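Local coordinates for protein LP04448p (Drosophila melanogaster, PDB 2QK2) that probably binds tubulin through HEAT-repeat TOG domains, of which this is the second, and tracks and promotes growth of microtubule plus ends, as in other XMAP215-family proteins, at residues I157-L169 with E229-A241. Numbering follows the deposited sequence.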
ATOM      1  N   ILE A 157      -7.172  -0.024   2.677  1.00 21.50           N
ATOM      2  CA  ILE A 157      -8.259  -0.887   2.215  1.00 20.88           C
ATOM      3  C   ILE A 157      -9.231  -0.105   1.320  1.00 23.32           C
ATOM      4  O   ILE A 157      -9.681  -0.606   0.280  1.00 22.12           O
ATOM      5  CB  ILE A 157      -9.014  -1.491   3.422  1.00 21.42           C
ATOM      6  CG1 ILE A 157      -8.081  -2.452   4.176  1.00 17.57           C
ATOM      7  CG2 ILE A 157     -10.272  -2.212   2.961  1.00 19.35           C
ATOM      8  CD1 ILE A 157      -8.658  -2.979   5.476  1.00 18.96           C
ATOM      9  N   ALA A 158      -9.542   1.126   1.716  1.00 22.88           N
ATOM     10  CA  ALA A 158     -10.448   1.968   0.940  1.00 24.28           C
ATOM     11  C   ALA A 158      -9.889   2.220  -0.460  1.00 24.84           C
ATOM     12  O   ALA A 158     -10.581   2.014  -1.458  1.00 24.81           O
ATOM     13  CB  ALA A 158     -10.680   3.302   1.660  1.00 22.47           C
ATOM     14  N   ARG A 159      -8.641   2.676  -0.535  1.00 23.78           N
ATOM     15  CA  ARG A 159      -8.029   2.940  -1.832  1.00 23.21           C
ATOM     16  C   ARG A 159      -7.923   1.646  -2.640  1.00 23.47           C
ATOM     17  O   ARG A 159      -8.197   1.629  -3.841  1.00 24.77           O
ATOM     18  CB  ARG A 159      -6.644   3.569  -1.657  1.00 23.15           C
ATOM     19  CG  ARG A 159      -6.653   4.928  -0.954  1.00 24.23           C
ATOM     20  CD  ARG A 159      -5.301   5.645  -1.090  1.00 23.20           C
ATOM     21  NE  ARG A 159      -4.185   4.831  -0.612  1.00 22.16           N
ATOM     22  CZ  ARG A 159      -3.834   4.683   0.664  1.00 24.15           C
ATOM     23  NH1 ARG A 159      -4.508   5.300   1.631  1.00 20.17           N
ATOM     24  NH2 ARG A 159      -2.807   3.898   0.975  1.00 21.31           N
ATOM     25  N   ALA A 160      -7.553   0.556  -1.977  1.00 22.24           N
ATOM     26  CA  ALA A 160      -7.430  -0.737  -2.656  1.00 23.57           C
ATOM     27  C   ALA A 160      -8.761  -1.174  -3.290  1.00 24.86           C
ATOM     28  O   ALA A 160      -8.806  -1.610  -4.447  1.00 23.44           O
ATOM     29  CB  ALA A 160      -6.955  -1.803  -1.665  1.00 22.10           C
ATOM     30  N   LEU A 161      -9.842  -1.050  -2.525  1.00 24.62           N
ATOM     31  CA  LEU A 161     -11.165  -1.445  -2.995  1.00 25.02           C
ATOM     32  C   LEU A 161     -11.611  -0.720  -4.264  1.00 26.29           C
ATOM     33  O   LEU A 161     -12.323  -1.298  -5.090  1.00 28.43           O
ATOM     34  CB  LEU A 161     -12.197  -1.253  -1.875  1.00 23.15           C
ATOM     35  CG  LEU A 161     -12.070  -2.243  -0.708  1.00 23.64           C
ATOM     36  CD1 LEU A 161     -12.985  -1.825   0.442  1.00 22.06           C
ATOM     37  CD2 LEU A 161     -12.425  -3.649  -1.183  1.00 22.22           C
ATOM     38  N   THR A 162     -11.187   0.530  -4.435  1.00 25.77           N
ATOM     39  CA  THR A 162     -11.564   1.283  -5.628  1.00 28.27           C
ATOM     40  C   THR A 162     -10.921   0.684  -6.880  1.00 29.83           C
ATOM     41  O   THR A 162     -11.276   1.048  -8.003  1.00 30.60           O
ATOM     42  CB  THR A 162     -11.133   2.762  -5.546  1.00 28.19           C
ATOM     43  OG1 THR A 162      -9.704   2.838  -5.528  1.00 30.22           O
ATOM     44  CG2 THR A 162     -11.696   3.425  -4.295  1.00 26.41           C
ATOM     45  N   ARG A 163      -9.971  -0.226  -6.689  1.00 28.79           N
ATOM     46  CA  ARG A 163      -9.288  -0.858  -7.815  1.00 31.29           C
ATOM     47  C   ARG A 163      -9.356  -2.371  -7.699  1.00 31.64           C
ATOM     48  O   ARG A 163      -8.424  -3.079  -8.088  1.00 32.77           O
ATOM     49  CB  ARG A 163      -7.823  -0.423  -7.857  1.00 32.78           C
ATOM     50  CG  ARG A 163      -7.632   1.074  -8.009  1.00 38.09           C
ATOM     51  CD  ARG A 163      -6.170   1.454  -7.865  1.00 44.07           C
ATOM     52  NE  ARG A 163      -5.999   2.900  -7.736  1.00 49.70           N
ATOM     53  CZ  ARG A 163      -6.182   3.769  -8.723  1.00 53.24           C
ATOM     54  NH1 ARG A 163      -6.540   3.340  -9.930  1.00 55.89           N
ATOM     55  NH2 ARG A 163      -6.020   5.067  -8.502  1.00 54.19           N
ATOM     56  N   THR A 164     -10.461  -2.867  -7.160  1.00 30.03           N
ATOM     57  CA  THR A 164     -10.629  -4.298  -6.983  1.00 29.95           C
ATOM     58  C   THR A 164     -11.860  -4.825  -7.713  1.00 30.57           C
ATOM     59  O   THR A 164     -12.893  -4.166  -7.761  1.00 30.92           O
ATOM     60  CB  THR A 164     -10.743  -4.642  -5.484  1.00 28.26           C
ATOM     61  OG1 THR A 164      -9.604  -4.118  -4.790  1.00 29.58           O
ATOM     62  CG2 THR A 164     -10.800  -6.145  -5.279  1.00 29.98           C
ATOM     63  N   GLN A 165     -11.735  -6.014  -8.295  1.00 31.54           N
ATOM     64  CA  GLN A 165     -12.850  -6.639  -8.992  1.00 33.33           C
ATOM     65  C   GLN A 165     -13.795  -7.216  -7.941  1.00 32.81           C
ATOM     66  O   GLN A 165     -13.354  -7.850  -6.980  1.00 31.13           O
ATOM     67  CB  GLN A 165     -12.355  -7.776  -9.894  1.00 36.08           C
ATOM     68  CG  GLN A 165     -11.664  -7.330 -11.169  1.00 39.90           C
ATOM     69  CD  GLN A 165     -12.572  -6.499 -12.051  1.00 43.20           C
ATOM     70  OE1 GLN A 165     -13.730  -6.853 -12.275  1.00 45.27           O
ATOM     71  NE2 GLN A 165     -12.049  -5.391 -12.562  1.00 44.60           N
ATOM     72  N   PRO A 166     -15.109  -7.002  -8.107  1.00 32.89           N
ATOM     73  CA  PRO A 166     -16.058  -7.537  -7.128  1.00 33.02           C
ATOM     74  C   PRO A 166     -15.871  -9.038  -6.928  1.00 33.37           C
ATOM     75  O   PRO A 166     -16.008  -9.544  -5.812  1.00 33.14           O
ATOM     76  CB  PRO A 166     -17.411  -7.191  -7.740  1.00 34.18           C
ATOM     77  CG  PRO A 166     -17.124  -5.891  -8.447  1.00 34.04           C
ATOM     78  CD  PRO A 166     -15.800  -6.192  -9.125  1.00 34.02           C
ATOM     79  N   THR A 167     -15.535  -9.747  -8.005  1.00 33.40           N
ATOM     80  CA  THR A 167     -15.338 -11.194  -7.925  1.00 35.91           C
ATOM     81  C   THR A 167     -14.087 -11.601  -7.142  1.00 36.01           C
ATOM     82  O   THR A 167     -13.851 -12.790  -6.920  1.00 37.08           O
ATOM     83  CB  THR A 167     -15.267 -11.838  -9.330  1.00 37.17           C
ATOM     84  OG1 THR A 167     -14.205 -11.240 -10.086  1.00 39.42           O
ATOM     85  CG2 THR A 167     -16.585 -11.646 -10.069  1.00 37.19           C
ATOM     86  N   ALA A 168     -13.292 -10.621  -6.721  1.00 35.33           N
ATOM     87  CA  ALA A 168     -12.080 -10.908  -5.958  1.00 33.25           C
ATOM     88  C   ALA A 168     -12.393 -11.157  -4.482  1.00 33.99           C
ATOM     89  O   ALA A 168     -11.525 -11.595  -3.722  1.00 32.81           O
ATOM     90  CB  ALA A 168     -11.089  -9.760  -6.096  1.00 33.27           C
ATOM     91  N   LEU A 169     -13.631 -10.883  -4.076  1.00 32.72           N
ATOM     92  CA  LEU A 169     -14.033 -11.089  -2.688  1.00 33.89           C
ATOM     93  C   LEU A 169     -15.139 -12.131  -2.513  1.00 34.25           C
ATOM     94  O   LEU A 169     -16.257 -11.939  -2.995  1.00 36.28           O
ATOM     95  CB  LEU A 169     -14.517  -9.775  -2.064  1.00 36.17           C
ATOM     96  CG  LEU A 169     -13.521  -8.646  -1.785  1.00 38.92           C
ATOM     97  CD1 LEU A 169     -13.157  -7.944  -3.081  1.00 39.34           C
ATOM     98  CD2 LEU A 169     -14.152  -7.652  -0.814  1.00 38.59           C
ATOM     99  N   GLU A 229     -22.117   8.463   3.759  1.00 31.12           N
ATOM    100  CA  GLU A 229     -21.531   9.661   3.173  1.00 34.54           C
ATOM    101  C   GLU A 229     -20.334   9.228   2.332  1.00 34.64           C
ATOM    102  O   GLU A 229     -20.209   9.591   1.159  1.00 34.55           O
ATOM    103  CB  GLU A 229     -21.046  10.618   4.255  1.00 37.34           C
ATOM    104  CG  GLU A 229     -22.100  11.554   4.785  1.00 46.03           C
ATOM    105  CD  GLU A 229     -21.515  12.590   5.721  1.00 49.70           C
ATOM    106  OE1 GLU A 229     -21.153  12.232   6.865  1.00 51.83           O
ATOM    107  OE2 GLU A 229     -21.404  13.761   5.302  1.00 53.61           O
ATOM    108  N   CYS A 230     -19.453   8.445   2.947  1.00 33.00           N
ATOM    109  CA  CYS A 230     -18.269   7.950   2.263  1.00 32.97           C
ATOM    110  C   CYS A 230     -18.677   7.112   1.057  1.00 33.75           C
ATOM    111  O   CYS A 230     -18.069   7.212  -0.009  1.00 34.74           O
ATOM    112  CB  CYS A 230     -17.419   7.119   3.222  1.00 31.37           C
ATOM    113  SG  CYS A 230     -16.711   8.079   4.581  1.00 35.20           S
ATOM    114  N   GLN A 231     -19.711   6.293   1.219  1.00 33.12           N
ATOM    115  CA  GLN A 231     -20.179   5.456   0.123  1.00 34.29           C
ATOM    116  C   GLN A 231     -20.491   6.320  -1.094  1.00 37.00           C
ATOM    117  O   GLN A 231     -20.126   5.979  -2.222  1.00 36.94           O
ATOM    118  CB  GLN A 231     -21.439   4.696   0.532  1.00 33.31           C
ATOM    119  CG  GLN A 231     -21.925   3.697  -0.508  1.00 34.25           C
ATOM    120  CD  GLN A 231     -23.279   3.092  -0.155  1.00 36.87           C
ATOM    121  OE1 GLN A 231     -23.576   2.838   1.012  1.00 37.10           O
ATOM    122  NE2 GLN A 231     -24.098   2.845  -1.169  1.00 36.83           N
ATOM    123  N   GLU A 232     -21.164   7.441  -0.854  1.00 38.39           N
ATOM    124  CA  GLU A 232     -21.547   8.352  -1.928  1.00 42.69           C
ATOM    125  C   GLU A 232     -20.358   8.907  -2.688  1.00 43.22           C
ATOM    126  O   GLU A 232     -20.385   8.990  -3.913  1.00 43.55           O
ATOM    127  CB  GLU A 232     -22.355   9.534  -1.383  1.00 43.68           C
ATOM    128  CG  GLU A 232     -23.725   9.185  -0.846  1.00 48.00           C
ATOM    129  CD  GLU A 232     -24.693  10.352  -0.961  1.00 50.51           C
ATOM    130  OE1 GLU A 232     -24.300  11.491  -0.619  1.00 49.96           O
ATOM    131  OE2 GLU A 232     -25.847  10.127  -1.391  1.00 50.53           O
ATOM    132  N   LYS A 233     -19.322   9.292  -1.950  1.00 43.56           N
ATOM    133  CA  LYS A 233     -18.123   9.870  -2.540  1.00 44.77           C
ATOM    134  C   LYS A 233     -17.138   8.864  -3.129  1.00 44.85           C
ATOM    135  O   LYS A 233     -16.294   9.227  -3.945  1.00 44.93           O
ATOM    136  CB  LYS A 233     -17.420  10.737  -1.500  1.00 45.90           C
ATOM    137  CG  LYS A 233     -18.331  11.804  -0.924  1.00 49.69           C
ATOM    138  CD  LYS A 233     -17.601  12.704   0.050  1.00 53.08           C
ATOM    139  CE  LYS A 233     -18.520  13.794   0.575  1.00 55.26           C
ATOM    140  NZ  LYS A 233     -17.800  14.732   1.479  1.00 58.02           N
ATOM    141  N   ALA A 234     -17.240   7.605  -2.723  1.00 44.38           N
ATOM    142  CA  ALA A 234     -16.341   6.579  -3.232  1.00 44.81           C
ATOM    143  C   ALA A 234     -16.494   6.413  -4.743  1.00 45.92           C
ATOM    144  O   ALA A 234     -17.611   6.419  -5.264  1.00 45.61           O
ATOM    145  CB  ALA A 234     -16.617   5.251  -2.535  1.00 42.80           C
ATOM    146  N   GLU A 235     -15.367   6.269  -5.437  1.00 47.02           N
ATOM    147  CA  GLU A 235     -15.365   6.081  -6.885  1.00 48.98           C
ATOM    148  C   GLU A 235     -14.674   4.771  -7.245  1.00 49.18           C
ATOM    149  O   GLU A 235     -13.464   4.643  -7.070  1.00 49.58           O
ATOM    150  CB  GLU A 235     -14.626   7.225  -7.578  1.00 52.22           C
ATOM    151  CG  GLU A 235     -15.209   8.601  -7.338  1.00 58.55           C
ATOM    152  CD  GLU A 235     -14.482   9.680  -8.125  1.00 62.41           C
ATOM    153  OE1 GLU A 235     -13.252   9.823  -7.944  1.00 63.56           O
ATOM    154  OE2 GLU A 235     -15.141  10.381  -8.925  1.00 64.88           O
ATOM    155  N   ILE A 236     -15.434   3.801  -7.742  1.00 49.28           N
ATOM    156  CA  ILE A 236     -14.855   2.523  -8.130  1.00 51.00           C
ATOM    157  C   ILE A 236     -14.242   2.689  -9.514  1.00 54.69           C
ATOM    158  O   ILE A 236     -14.949   2.791 -10.518  1.00 54.94           O
ATOM    159  CB  ILE A 236     -15.911   1.409  -8.164  1.00 48.71           C
ATOM    160  CG1 ILE A 236     -16.592   1.302  -6.796  1.00 48.26           C
ATOM    161  CG2 ILE A 236     -15.257   0.086  -8.543  1.00 49.29           C
ATOM    162  CD1 ILE A 236     -15.632   1.130  -5.631  1.00 42.73           C
ATOM    163  N   LYS A 237     -12.917   2.713  -9.551  1.00 58.01           N
ATOM    164  CA  LYS A 237     -12.174   2.913 -10.783  1.00 61.93           C
ATOM    165  C   LYS A 237     -12.046   1.701 -11.697  1.00 64.83           C
ATOM    166  O   LYS A 237     -11.478   1.809 -12.779  1.00 65.75           O
ATOM    167  CB  LYS A 237     -10.788   3.450 -10.436  1.00 62.22           C
ATOM    168  CG  LYS A 237     -10.844   4.727  -9.616  1.00 63.13           C
ATOM    169  CD  LYS A 237      -9.552   4.973  -8.859  1.00 65.23           C
ATOM    170  CE  LYS A 237      -9.635   6.260  -8.042  1.00 66.63           C
ATOM    171  NZ  LYS A 237     -10.813   6.288  -7.117  1.00 66.72           N
ATOM    172  N   ILE A 238     -12.575   0.553 -11.288  1.00 67.65           N
ATOM    173  CA  ILE A 238     -12.471  -0.635 -12.128  1.00 71.38           C
ATOM    174  C   ILE A 238     -13.736  -0.966 -12.916  1.00 73.65           C
ATOM    175  O   ILE A 238     -14.767  -0.304 -12.781  1.00 72.99           O
ATOM    176  CB  ILE A 238     -12.061  -1.881 -11.291  1.00 72.44           C
ATOM    177  CG1 ILE A 238     -13.066  -2.132 -10.161  1.00 72.48           C
ATOM    178  CG2 ILE A 238     -10.665  -1.688 -10.729  1.00 72.82           C
ATOM    179  CD1 ILE A 238     -14.350  -2.810 -10.602  1.00 72.90           C
ATOM    180  N   LYS A 239     -13.628  -1.997 -13.752  1.00 76.47           N
ATOM    181  CA  LYS A 239     -14.735  -2.475 -14.575  1.00 78.86           C
ATOM    182  C   LYS A 239     -14.993  -3.931 -14.209  1.00 80.21           C
ATOM    183  O   LYS A 239     -14.111  -4.778 -14.359  1.00 80.78           O
ATOM    184  CB  LYS A 239     -14.372  -2.388 -16.056  1.00 79.84           C
ATOM    185  CG  LYS A 239     -15.388  -3.024 -16.997  1.00 80.93           C
ATOM    186  CD  LYS A 239     -16.709  -2.274 -16.995  1.00 81.37           C
ATOM    187  CE  LYS A 239     -17.691  -2.898 -17.971  1.00 81.14           C
ATOM    188  NZ  LYS A 239     -18.960  -2.124 -18.043  1.00 81.13           N
ATOM    189  N   VAL A 240     -16.200  -4.221 -13.735  1.00 81.06           N
ATOM    190  CA  VAL A 240     -16.553  -5.580 -13.344  1.00 82.29           C
ATOM    191  C   VAL A 240     -16.407  -6.571 -14.502  1.00 83.44           C
ATOM    192  O   VAL A 240     -15.333  -7.141 -14.708  1.00 82.92           O
ATOM    193  CB  VAL A 240     -18.000  -5.639 -12.804  1.00 81.82           C
ATOM    194  CG1 VAL A 240     -18.296  -7.027 -12.252  1.00 81.53           C
ATOM    195  CG2 VAL A 240     -18.194  -4.581 -11.727  1.00 81.56           C
ATOM    196  N   ALA A 241     -17.489  -6.769 -15.251  1.00 85.19           N
ATOM    197  CA  ALA A 241     -17.501  -7.693 -16.384  1.00 86.19           C
ATOM    198  C   ALA A 241     -17.449  -9.142 -15.907  1.00 86.65           C
ATOM    199  O   ALA A 241     -18.381  -9.904 -16.243  1.00 87.12           O
ATOM    200  CB  ALA A 241     -16.326  -7.405 -17.321  1.00 86.20           C
TER
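L161 marks the first touch: its carbonyl O meets CD1 of I236 at 4.1 Å, while its own side chain packs on L131 and T202. At T162 the backbone takes over, the carbonyl O accepting a hydrogen bond from K237 N at 2.8 Å. The donor lies in the carbonyl plane, but the bond is bent, with 132° at the hydrogen. T162 OG1 hydrogen-bonds R159 O, three residues back, and CB lies 3.4 Å from E235 O. The K237 chain runs beside that of T162 and bends at its end, bringing NZ to E235 O, a bond within the tail. R163 then sends an extended chain across K237, which offers one guanidinium face a methylene, CD, 3.3 Å above the plane and toward the rim, while K237 NZ stays 5.1 Å from R163 NH2.

The chain belongs to a TOG domain, an all-helical array of HEAT repeats. Here the extended tail following helix 221-233 runs alongside the turn after helix 147-161, in the same chain direction; T162 also leans on T202, and P166 on L206, of helix 190-207.

T164 points its side chain away from the tail, OG1 hydrogen-bonding A160 O and Y126 OH, and turns its carbonyl O to I238 CG1. A chi1 of 58° places CG1 there, between backbone N and carbonyl carbon, while CG2 faces R163 CA; I238 is poorly ordered. Q165 folds at chi2 and donates NE2 to K239 O at 2.8 Å, from above the carbonyl plane although K239 O lies close to the amide plane. Q165 OE1, however, is 2.9 Å from V240 O, acceptor against acceptor in a poorly ordered tail, which makes the amide's orientation doubtful. Beyond it, P166 CG touches V240 CG2 at 3.7 Å, and P166 CD lies against I238 CD1.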